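Local coordinates for protein phosphopantetheine adenylyltransferase (Archaeoglobus fulgidus, PDB 3DO8) that probably transfers an adenylyl group reversibly from ATP to 4'-phosphopantetheine, giving dephospho-CoA and pyrophosphate in coenzyme A biosynthesis, at residues G6-P11 against A43-V48; G34-R39 against V73-P78; D84-Y89 against L110-I115; V92-Y97 against K119-M124. All blocks are in the same frame, centred on the assembly; numbering follows the deposited sequence.

From the N terminus, strand 3-7 runs into the loop of contact 1, which closes when that loop meets the residues after helix 38-44. Contact 2 opens inside this span and closes beyond it, where strand 71-75 pairs with strand 31-36. The two therefore cross, and they touch through Thr8 and Thr36. Contact 3 begins after both have closed and joins the loops that precede strands 89-92 and 116-121. Contact 4 crosses contact 3 and joins the far ends of those same strands. No contact nests in another. Contacts 1 and 2 serve one half of the parallel sheet; contacts 3 and 4 serve the other half and reach the second subunit.

Contact 1: residues G6-P11 against A43-V48; sequences GGTFEP and ARIRSV
Glu10 reaches across to Ser47 and Val48 and grips both with its carboxylate. The side chain is stretched out: CG lies anti to the backbone N (chi1 -180°), and the chain stays extended beyond it. OE1 takes Ser47 OG and, just past the segment, Leu49 N; OE2 takes Val48 N. Ser47 OG donates to Glu10 OE1 at 2.6 Å, on the syn side but a little out of the carboxylate plane. The N-H of Val48 meets the syn lone pair of Glu10 OE2 at 2.7 Å. That bond is nearly straight, at 173°. Val48 CG2 lies beside Glu10 OE2 at 3.3 Å, and the two side chains cross at about a right angle.

Ile45 supplies the apolar part. A chi2 of 149° places its CD1 against both Glu10 and Thr8. Ile45 CD1 touches Glu10 CD at 4.0 Å. Thr8 and Ile45 meet tip to tip, with Thr8 CG2 4.1 Å from Ile45 CD1. Thr8 OG1 is bonded instead to Thr36 OG1.

An alanine in place of Glu10 would probably leave Ser47 OG and the N-H groups of Val48 and Leu49 without their acceptor, and the two loops less firmly joined. The first loop leads from strand 3-7 toward the HxGH sequence that marks this nucleotidyltransferase superfamily. Three donors, two of them consecutive backbone N-H groups, fix the turn of the carboxylate and tie this loop to residues 47-49.

Contact 2: residues G34-R39 against V73-P78; sequences GVTSDR and VKITNP
Val73 and Gly34 face each other at the start of a parallel strand pair. Val73 CG2 lies 3.8 Å from Gly34 CA. Val73 O takes the N-H of Val35 at 2.9 Å, and the CA-H of Gly34 points at the same oxygen.

Lys74 comes next, with its side chain on the same face of the sheet as Val35. Its CG and CD run past Ser37 CB, with CD at 3.9 Å. The chain bends at chi3 (-68°), which turns CE away from the extended path. Lys74 also makes a cation-pi contact with Phe51.

Ile75 bonds through both its N and its O. Its N donates to Val35 O at 2.9 Å, from well above the carbonyl plane. Its O accepts from Ser37 N, also at 2.9 Å. On the opposite face from Lys74, Ile75 CD1 packs flush on the backbone of Gly34, which has no side chain, 3.4 Å from Gly34 C.

Thr76 ends the contact, its CG2 4.3 Å from Ser37 CB. Ser37 is the N-cap of helix 38-44, and its OG accepts from Met40 N.

Strand 71-75 is the outermost strand of this chain on this side of the sheet. It follows strand 31-36 through helices 38-44 and 51-66, a beta-alpha-beta crossover of the Rossmann-like fold shared by nucleotidyltransferases of this superfamily.

Contact 3: residues D84-Y89 against L110-I115; sequences DVDFEY and LGKRKI
Asp86 meets Lys112 and Arg113 together, in a small salt-bridge network. Its CB lies 3.6 Å from Arg113 NH2. Its CG stands over one face of the Arg113 guanidinium, offset toward the rim. Asp86 OD1 accepts from Lys112 NZ at 3.0 Å, and the ammonium comes from above the carboxylate plane. Arg107 of helix 97-110 forms a further salt bridge with OD1. Asp86 OD2 is 3.3 Å from Arg113 NH2 but well out of the guanidinium plane, so only charge attraction acts there. A water donates to OD2 at 2.7 Å and is weakly bonded to the same NH2.

Bends at chi2 (-72°) and chi3 place Lys112 CD and then CE, bringing CE near both Asp84 O and Asp86 OD1. Its NZ has a second acceptor, Asp84 O, at 3.1 Å. Another water links this NZ to Asp84 OD1.

Ile115 packs at the other end of the contact. Its CG2 lies 3.5 Å from Tyr89 C and 4.1 Å from Phe87 CB. Its CD1 sits at the edge of the Phe87 ring.

A Schellman motif at Gly111 ends helix 97-110 and starts the second loop. The two loops then run into strands 89-92 and 116-121, which are neighbours in the sheet. From the first segment Glu88 OE2 forms a salt bridge with Lys18, and Tyr89 OH a hydrogen bond with Asp21, both of the second subunit.

Contact 4: residues V92-Y97 against K119-M124; sequences VSPETY and KVDWMM
Val92 O takes the N-H of Val120 at 2.8 Å, in a nearly straight bond (178°). Lys119 then runs across Tyr97 at about a right angle. Its CD lies over one face of the ring, 4.0 Å from the Tyr97 centroid. Its CE touches Pro94 CA at 3.9 Å. Its NZ turns to Asp121 OD1 and meets the syn lone pair at 2.8 Å.

Ser93 CB sits over the centre of the Trp122 six-membered ring, 3.6 Å from its centroid. Pro94 CD lies over the five-membered ring on the same face, 3.7 Å from Trp122 CD1. Met124 CG covers the opposite face near the rim. Glu95 meets the ring edge, with its CD 3.6 Å from Trp122 CZ2 and its carboxylate turned 84° to the ring. His13 and His16 pack edge-to-face with the indole. An alanine in place of Trp122 would probably leave a gap under Ser93 and Pro94 and take a packing partner from both histidines.

Tyr97 OH bonds to Asp121 OD2 of the second subunit, and Asp121 OD2 to Tyr97 OH of that subunit. Strand 116-121 continues the sheet there in an antiparallel ladder. Within the chain this is the C-terminal end of a parallel strand pair in a Rossmann-like fold, where strand 89-92 turns toward helix 97-110, with the tryptophan set against the two histidines of the HxGH signature.

Contact 1: residues G6-P11 against A43-V48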
# COMPACT_ATOMS: atom_id res chain seq x y z
N GLY A 6 -12.24 -0.98 -3.95
CA GLY A 6 -13.39 -1.62 -4.57
C GLY A 6 -13.23 -3.10 -4.74
O GLY A 6 -12.11 -3.61 -4.71
N GLY A 7 -14.35 -3.79 -4.90
CA GLY A 7 -14.31 -5.22 -5.11
C GLY A 7 -15.69 -5.84 -5.19
O GLY A 7 -16.70 -5.17 -5.04
N THR A 8 -15.69 -7.14 -5.48
CA THR A 8 -16.89 -7.96 -5.43
C THR A 8 -17.01 -8.62 -4.05
O THR A 8 -18.09 -8.73 -3.54
CB THR A 8 -16.86 -9.02 -6.56
OG1 THR A 8 -16.94 -8.36 -7.81
CG2 THR A 8 -18.00 -9.98 -6.42
N PHE A 9 -15.89 -9.04 -3.47
CA PHE A 9 -15.84 -9.57 -2.09
C PHE A 9 -16.64 -10.84 -1.95
O PHE A 9 -17.34 -11.04 -0.93
CB PHE A 9 -16.28 -8.52 -1.05
CG PHE A 9 -15.47 -7.25 -1.08
CD1 PHE A 9 -14.19 -7.21 -0.53
CD2 PHE A 9 -15.96 -6.10 -1.68
CE1 PHE A 9 -13.43 -6.02 -0.55
CE2 PHE A 9 -15.22 -4.95 -1.75
CZ PHE A 9 -13.95 -4.89 -1.18
N GLU A 10 -16.51 -11.74 -2.92
CA GLU A 10 -17.18 -13.04 -2.83
C GLU A 10 -16.22 -14.17 -3.13
O GLU A 10 -15.77 -14.28 -4.28
CB GLU A 10 -18.39 -13.15 -3.76
CG GLU A 10 -19.10 -14.51 -3.66
CD GLU A 10 -20.25 -14.67 -4.60
OE1 GLU A 10 -20.91 -13.66 -4.92
OE2 GLU A 10 -20.49 -15.83 -5.06
N PRO A 11 -15.87 -14.97 -2.12
CA PRO A 11 -16.13 -14.72 -0.72
C PRO A 11 -15.15 -13.64 -0.24
O PRO A 11 -14.29 -13.19 -0.99
CB PRO A 11 -15.80 -16.04 -0.05
CG PRO A 11 -14.76 -16.58 -0.86
CD PRO A 11 -15.02 -16.16 -2.29
N ALA A 43 -20.03 -10.77 -14.42
CA ALA A 43 -19.11 -10.72 -15.56
C ALA A 43 -17.71 -11.20 -15.18
O ALA A 43 -16.92 -11.58 -16.04
CB ALA A 43 -19.04 -9.31 -16.14
N ARG A 44 -17.38 -11.16 -13.90
CA ARG A 44 -16.05 -11.53 -13.45
C ARG A 44 -16.05 -12.97 -12.93
O ARG A 44 -15.20 -13.77 -13.33
CB ARG A 44 -15.56 -10.56 -12.36
CG ARG A 44 -15.59 -9.07 -12.77
CD ARG A 44 -14.62 -8.21 -11.92
NE ARG A 44 -14.08 -7.02 -12.64
CZ ARG A 44 -13.03 -7.04 -13.49
NH1 ARG A 44 -12.38 -8.17 -13.79
NH2 ARG A 44 -12.63 -5.90 -14.06
N ILE A 45 -17.01 -13.28 -12.05
CA ILE A 45 -17.14 -14.62 -11.44
C ILE A 45 -18.57 -15.16 -11.57
O ILE A 45 -19.48 -14.45 -11.97
CB ILE A 45 -16.77 -14.60 -9.94
CG1 ILE A 45 -17.60 -13.53 -9.19
CG2 ILE A 45 -15.29 -14.35 -9.76
CD1 ILE A 45 -17.90 -13.89 -7.74
N ARG A 46 -18.75 -16.43 -11.22
CA ARG A 46 -20.09 -16.98 -11.06
C ARG A 46 -20.52 -16.63 -9.64
O ARG A 46 -20.36 -17.42 -8.72
CB ARG A 46 -20.13 -18.49 -11.28
CG ARG A 46 -21.55 -19.12 -11.17
CD ARG A 46 -21.49 -20.63 -10.98
NE ARG A 46 -22.79 -21.19 -10.54
CZ ARG A 46 -23.03 -21.76 -9.36
NH1 ARG A 46 -22.07 -21.89 -8.44
NH2 ARG A 46 -24.25 -22.24 -9.10
N SER A 47 -21.06 -15.43 -9.49
CA SER A 47 -21.44 -14.87 -8.19
C SER A 47 -22.78 -15.43 -7.75
O SER A 47 -23.77 -15.36 -8.49
CB SER A 47 -21.54 -13.35 -8.27
OG SER A 47 -22.03 -12.78 -7.06
N VAL A 48 -22.81 -15.94 -6.53
CA VAL A 48 -24.04 -16.46 -5.95
C VAL A 48 -24.58 -15.64 -4.77
O VAL A 48 -25.66 -15.96 -4.27
CB VAL A 48 -23.87 -17.92 -5.53
CG1 VAL A 48 -23.54 -18.77 -6.80
CG2 VAL A 48 -22.82 -18.09 -4.44

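Contact 2: residues G34-R39 against V73-P78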
# COMPACT_ATOMS: atom_id res chain seq x y z
N GLY A 34 -16.24 0.42 -2.44
CA GLY A 34 -17.16 0.10 -3.51
C GLY A 34 -17.37 -1.40 -3.53
O GLY A 34 -16.39 -2.17 -3.46
N VAL A 35 -18.63 -1.80 -3.65
CA VAL A 35 -18.98 -3.20 -3.82
C VAL A 35 -19.73 -3.33 -5.16
O VAL A 35 -20.69 -2.59 -5.42
CB VAL A 35 -19.80 -3.69 -2.62
CG1 VAL A 35 -20.34 -5.11 -2.88
CG2 VAL A 35 -18.95 -3.58 -1.33
N THR A 36 -19.29 -4.26 -6.01
CA THR A 36 -19.85 -4.38 -7.35
C THR A 36 -21.34 -4.74 -7.30
O THR A 36 -21.78 -5.56 -6.49
CB THR A 36 -19.10 -5.45 -8.16
OG1 THR A 36 -19.06 -6.66 -7.41
CG2 THR A 36 -17.68 -5.01 -8.50
N SER A 37 -22.11 -4.16 -8.21
CA SER A 37 -23.49 -4.59 -8.43
C SER A 37 -23.53 -6.07 -8.86
O SER A 37 -22.51 -6.63 -9.32
CB SER A 37 -24.10 -3.71 -9.53
OG SER A 37 -23.52 -4.08 -10.76
N ASP A 38 -24.69 -6.70 -8.75
CA ASP A 38 -24.85 -8.09 -9.22
C ASP A 38 -24.45 -8.23 -10.69
O ASP A 38 -23.76 -9.18 -11.07
CB ASP A 38 -26.30 -8.54 -9.04
CG ASP A 38 -26.69 -8.71 -7.59
OD1 ASP A 38 -25.79 -8.67 -6.74
OD2 ASP A 38 -27.90 -8.85 -7.31
N ARG A 39 -24.84 -7.27 -11.51
CA ARG A 39 -24.53 -7.32 -12.95
C ARG A 39 -23.04 -7.44 -13.18
O ARG A 39 -22.56 -8.32 -13.89
CB ARG A 39 -25.01 -6.05 -13.63
CG ARG A 39 -26.40 -6.12 -14.18
CD ARG A 39 -26.55 -5.14 -15.37
NE ARG A 39 -27.88 -4.52 -15.39
CZ ARG A 39 -29.04 -5.18 -15.56
NH1 ARG A 39 -29.07 -6.51 -15.72
NH2 ARG A 39 -30.18 -4.49 -15.56
N VAL A 73 -20.49 1.96 -1.27
CA VAL A 73 -21.15 2.48 -2.46
C VAL A 73 -21.24 1.35 -3.49
O VAL A 73 -20.31 0.55 -3.63
CB VAL A 73 -20.41 3.72 -3.00
CG1 VAL A 73 -20.32 4.82 -1.92
CG2 VAL A 73 -19.06 3.36 -3.45
N LYS A 74 -22.38 1.22 -4.16
CA LYS A 74 -22.50 0.25 -5.23
C LYS A 74 -21.72 0.73 -6.45
O LYS A 74 -21.89 1.89 -6.90
CB LYS A 74 -23.96 0.03 -5.63
CG LYS A 74 -24.17 -1.06 -6.62
CD LYS A 74 -25.65 -1.19 -7.03
CE LYS A 74 -26.55 -1.68 -5.91
NZ LYS A 74 -27.99 -1.91 -6.34
N ILE A 75 -20.87 -0.15 -6.96
CA ILE A 75 -20.13 0.09 -8.20
C ILE A 75 -20.99 -0.43 -9.36
O ILE A 75 -21.34 -1.60 -9.40
CB ILE A 75 -18.76 -0.64 -8.19
CG1 ILE A 75 -17.85 -0.12 -7.08
CG2 ILE A 75 -18.03 -0.47 -9.52
CD1 ILE A 75 -16.62 -1.02 -6.81
N THR A 76 -21.38 0.48 -10.26
CA THR A 76 -22.24 0.15 -11.40
C THR A 76 -21.58 0.44 -12.76
O THR A 76 -22.20 0.29 -13.82
CB THR A 76 -23.55 0.94 -11.26
OG1 THR A 76 -23.24 2.34 -11.29
CG2 THR A 76 -24.24 0.57 -9.92
N ASN A 77 -20.32 0.83 -12.74
CA ASN A 77 -19.51 0.92 -13.94
C ASN A 77 -18.07 0.64 -13.53
O ASN A 77 -17.76 0.65 -12.32
CB ASN A 77 -19.70 2.31 -14.58
CG ASN A 77 -18.92 3.39 -13.86
OD1 ASN A 77 -17.73 3.51 -14.06
ND2 ASN A 77 -19.60 4.20 -13.05
N PRO A 78 -17.18 0.37 -14.50
CA PRO A 78 -15.81 -0.04 -14.17
C PRO A 78 -15.02 0.93 -13.28
O PRO A 78 -14.10 0.53 -12.56
CB PRO A 78 -15.13 -0.14 -15.53
CG PRO A 78 -16.21 -0.37 -16.48
CD PRO A 78 -17.43 0.36 -15.96
O HOH W 1 -27.07 -4.91 -7.71

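Contact 3: residues D84-Y89 against L110-I115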
# COMPACT_ATOMS: atom_id res chain seq x y z
N ASP A 84 -14.68 11.06 -10.74
CA ASP A 84 -15.47 12.21 -10.30
C ASP A 84 -14.92 12.70 -8.96
O ASP A 84 -14.47 13.86 -8.82
CB ASP A 84 -16.93 11.75 -10.20
CG ASP A 84 -17.92 12.89 -10.24
OD1 ASP A 84 -17.56 13.98 -10.73
OD2 ASP A 84 -19.06 12.65 -9.79
N VAL A 85 -14.89 11.81 -7.98
CA VAL A 85 -14.43 12.15 -6.64
C VAL A 85 -12.93 12.22 -6.61
O VAL A 85 -12.24 11.41 -7.27
CB VAL A 85 -14.92 11.09 -5.62
CG1 VAL A 85 -14.36 11.37 -4.18
CG2 VAL A 85 -16.43 10.98 -5.63
N ASP A 86 -12.40 13.14 -5.81
CA ASP A 86 -10.97 13.26 -5.63
C ASP A 86 -10.64 12.38 -4.43
O ASP A 86 -11.20 12.56 -3.31
CB ASP A 86 -10.49 14.70 -5.42
CG ASP A 86 -10.61 15.56 -6.68
OD1 ASP A 86 -10.58 15.03 -7.81
OD2 ASP A 86 -10.71 16.81 -6.54
N PHE A 87 -9.85 11.36 -4.70
CA PHE A 87 -9.28 10.48 -3.70
C PHE A 87 -7.79 10.74 -3.61
O PHE A 87 -7.13 11.03 -4.63
CB PHE A 87 -9.48 9.00 -4.09
CG PHE A 87 -10.91 8.55 -4.08
CD1 PHE A 87 -11.54 8.25 -2.89
CD2 PHE A 87 -11.61 8.40 -5.27
CE1 PHE A 87 -12.87 7.85 -2.88
CE2 PHE A 87 -12.93 7.98 -5.27
CZ PHE A 87 -13.57 7.71 -4.06
N GLU A 88 -7.24 10.63 -2.41
CA GLU A 88 -5.79 10.71 -2.25
C GLU A 88 -5.08 9.40 -2.64
O GLU A 88 -4.04 9.43 -3.30
CB GLU A 88 -5.44 11.07 -0.81
CG GLU A 88 -3.98 11.32 -0.59
CD GLU A 88 -3.68 12.00 0.76
OE1 GLU A 88 -4.64 12.47 1.44
OE2 GLU A 88 -2.50 12.07 1.15
N TYR A 89 -5.64 8.26 -2.22
CA TYR A 89 -5.07 6.94 -2.46
C TYR A 89 -6.17 6.04 -3.05
O TYR A 89 -7.34 6.15 -2.65
CB TYR A 89 -4.60 6.31 -1.13
CG TYR A 89 -3.38 6.98 -0.53
CD1 TYR A 89 -2.16 6.94 -1.18
CD2 TYR A 89 -3.45 7.65 0.69
CE1 TYR A 89 -1.04 7.52 -0.64
CE2 TYR A 89 -2.33 8.27 1.23
CZ TYR A 89 -1.12 8.19 0.55
OH TYR A 89 0.05 8.76 1.03
N LEU A 110 -9.53 13.85 -18.52
CA LEU A 110 -10.68 14.64 -18.12
C LEU A 110 -10.31 15.95 -17.42
O LEU A 110 -11.14 16.88 -17.35
CB LEU A 110 -11.56 13.83 -17.18
CG LEU A 110 -12.26 12.63 -17.84
CD1 LEU A 110 -12.90 11.81 -16.72
CD2 LEU A 110 -13.26 13.08 -18.91
N GLY A 111 -9.07 16.05 -16.95
CA GLY A 111 -8.59 17.22 -16.22
C GLY A 111 -8.74 17.11 -14.73
O GLY A 111 -9.00 18.11 -14.04
N LYS A 112 -8.58 15.88 -14.23
CA LYS A 112 -8.58 15.60 -12.79
C LYS A 112 -7.18 15.22 -12.34
O LYS A 112 -6.43 14.55 -13.07
CB LYS A 112 -9.51 14.43 -12.51
CG LYS A 112 -10.91 14.59 -12.96
CD LYS A 112 -11.65 15.57 -12.13
CE LYS A 112 -12.05 14.98 -10.78
NZ LYS A 112 -12.57 16.02 -9.86
N ARG A 113 -6.83 15.59 -11.12
CA ARG A 113 -5.51 15.19 -10.61
C ARG A 113 -5.43 13.69 -10.42
O ARG A 113 -6.38 13.07 -10.03
CB ARG A 113 -5.19 15.85 -9.29
CG ARG A 113 -6.14 15.56 -8.19
CD ARG A 113 -5.46 15.88 -6.86
NE ARG A 113 -6.43 16.05 -5.78
CZ ARG A 113 -7.23 17.11 -5.63
NH1 ARG A 113 -7.22 18.09 -6.53
NH2 ARG A 113 -8.06 17.17 -4.61
N LYS A 114 -4.27 13.14 -10.65
CA LYS A 114 -4.08 11.72 -10.49
C LYS A 114 -4.23 11.34 -9.01
O LYS A 114 -4.05 12.16 -8.09
CB LYS A 114 -2.74 11.28 -11.10
CG LYS A 114 -2.81 11.19 -12.66
CD LYS A 114 -1.48 10.79 -13.27
CE LYS A 114 -1.55 10.61 -14.74
NZ LYS A 114 -2.66 9.69 -15.17
N ILE A 115 -4.62 10.09 -8.80
CA ILE A 115 -4.69 9.47 -7.46
C ILE A 115 -3.42 8.63 -7.25
O ILE A 115 -2.95 7.98 -8.18
CB ILE A 115 -5.94 8.53 -7.37
CG1 ILE A 115 -7.26 9.25 -7.77
CG2 ILE A 115 -6.05 7.89 -5.98
CD1 ILE A 115 -8.39 8.32 -7.99
O HOH W 2 -15.50 16.13 -10.74
O HOH W 3 -11.18 18.05 -4.24
O HOH W 4 -6.39 13.06 -6.15

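Contact 4: residues V92-Y97 against K119-M124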
# COMPACT_ATOMS: atom_id res chain seq x y z
N VAL A 92 -5.46 -1.15 -4.33
CA VAL A 92 -5.79 -2.19 -5.31
C VAL A 92 -4.94 -3.44 -5.10
O VAL A 92 -3.97 -3.42 -4.40
CB VAL A 92 -5.62 -1.67 -6.77
CG1 VAL A 92 -6.63 -0.57 -7.01
CG2 VAL A 92 -4.22 -1.21 -7.04
N SER A 93 -5.38 -4.53 -5.71
CA SER A 93 -4.66 -5.79 -5.70
C SER A 93 -4.06 -6.00 -7.08
O SER A 93 -4.27 -5.19 -7.98
CB SER A 93 -5.64 -6.92 -5.42
OG SER A 93 -6.45 -7.16 -6.53
N PRO A 94 -3.30 -7.08 -7.26
CA PRO A 94 -2.79 -7.33 -8.62
C PRO A 94 -3.89 -7.50 -9.66
O PRO A 94 -3.68 -7.14 -10.82
CB PRO A 94 -1.97 -8.63 -8.45
CG PRO A 94 -1.55 -8.59 -6.99
CD PRO A 94 -2.75 -8.03 -6.27
N GLU A 95 -5.06 -7.94 -9.23
CA GLU A 95 -6.18 -8.17 -10.13
C GLU A 95 -6.85 -6.88 -10.57
O GLU A 95 -7.51 -6.84 -11.63
CB GLU A 95 -7.25 -9.05 -9.45
CG GLU A 95 -6.80 -10.48 -9.19
CD GLU A 95 -7.91 -11.34 -8.58
OE1 GLU A 95 -9.08 -10.86 -8.47
OE2 GLU A 95 -7.62 -12.50 -8.21
N THR A 96 -6.66 -5.82 -9.79
CA THR A 96 -7.32 -4.53 -10.08
C THR A 96 -6.31 -3.40 -10.41
O THR A 96 -6.69 -2.25 -10.66
CB THR A 96 -8.27 -4.13 -8.94
OG1 THR A 96 -7.58 -4.18 -7.69
CG2 THR A 96 -9.46 -5.10 -8.87
N TYR A 97 -5.03 -3.75 -10.48
CA TYR A 97 -4.00 -2.74 -10.72
C TYR A 97 -4.06 -2.14 -12.14
O TYR A 97 -3.92 -0.93 -12.33
CB TYR A 97 -2.63 -3.33 -10.43
CG TYR A 97 -1.46 -2.41 -10.67
CD1 TYR A 97 -1.26 -1.26 -9.92
CD2 TYR A 97 -0.54 -2.69 -11.64
CE1 TYR A 97 -0.20 -0.42 -10.15
CE2 TYR A 97 0.53 -1.86 -11.87
CZ TYR A 97 0.71 -0.73 -11.12
OH TYR A 97 1.78 0.09 -11.36
N LYS A 119 -0.67 -0.53 -4.50
CA LYS A 119 -0.91 -1.88 -4.94
C LYS A 119 -0.47 -2.82 -3.84
O LYS A 119 0.69 -2.84 -3.44
CB LYS A 119 -0.10 -2.20 -6.18
CG LYS A 119 -0.37 -3.56 -6.76
CD LYS A 119 0.65 -3.85 -7.84
CE LYS A 119 0.43 -5.20 -8.49
NZ LYS A 119 1.72 -5.98 -8.54
N VAL A 120 -1.41 -3.59 -3.35
CA VAL A 120 -1.12 -4.55 -2.28
C VAL A 120 -1.01 -5.92 -2.94
O VAL A 120 -1.99 -6.42 -3.51
CB VAL A 120 -2.22 -4.54 -1.26
CG1 VAL A 120 -2.01 -5.58 -0.13
CG2 VAL A 120 -2.43 -3.08 -0.73
N ASP A 121 0.18 -6.52 -2.89
CA ASP A 121 0.39 -7.87 -3.45
C ASP A 121 -0.16 -8.87 -2.44
O ASP A 121 0.51 -9.31 -1.51
CB ASP A 121 1.85 -8.12 -3.77
CG ASP A 121 2.30 -7.56 -5.13
OD1 ASP A 121 1.53 -6.89 -5.85
OD2 ASP A 121 3.45 -7.85 -5.49
N TRP A 122 -1.41 -9.18 -2.62
CA TRP A 122 -2.18 -9.87 -1.59
C TRP A 122 -2.00 -11.38 -1.55
O TRP A 122 -2.66 -12.04 -0.73
CB TRP A 122 -3.66 -9.48 -1.75
CG TRP A 122 -4.35 -10.02 -2.97
CD1 TRP A 122 -3.80 -10.74 -4.00
CD2 TRP A 122 -5.73 -9.84 -3.31
NE1 TRP A 122 -4.76 -11.04 -4.95
CE2 TRP A 122 -5.96 -10.51 -4.54
CE3 TRP A 122 -6.79 -9.18 -2.70
CZ2 TRP A 122 -7.20 -10.54 -5.15
CZ3 TRP A 122 -8.03 -9.22 -3.31
CH2 TRP A 122 -8.23 -9.89 -4.52
N MET A 123 -1.17 -11.91 -2.45
CA MET A 123 -0.76 -13.34 -2.46
C MET A 123 -1.90 -14.34 -2.33
O MET A 123 -1.92 -15.21 -1.44
CB MET A 123 0.30 -13.55 -1.39
CG MET A 123 1.56 -12.74 -1.70
SD MET A 123 2.81 -12.83 -0.42
CE MET A 123 1.95 -12.27 1.03
N MET A 124 -2.83 -14.22 -3.27
CA MET A 124 -3.90 -15.19 -3.43
C MET A 124 -3.62 -16.10 -4.63
O MET A 124 -2.69 -15.84 -5.39
CB MET A 124 -5.23 -14.45 -3.63
CG MET A 124 -5.71 -13.73 -2.38
SD MET A 124 -6.05 -14.81 -0.96
CE MET A 124 -7.41 -15.78 -1.61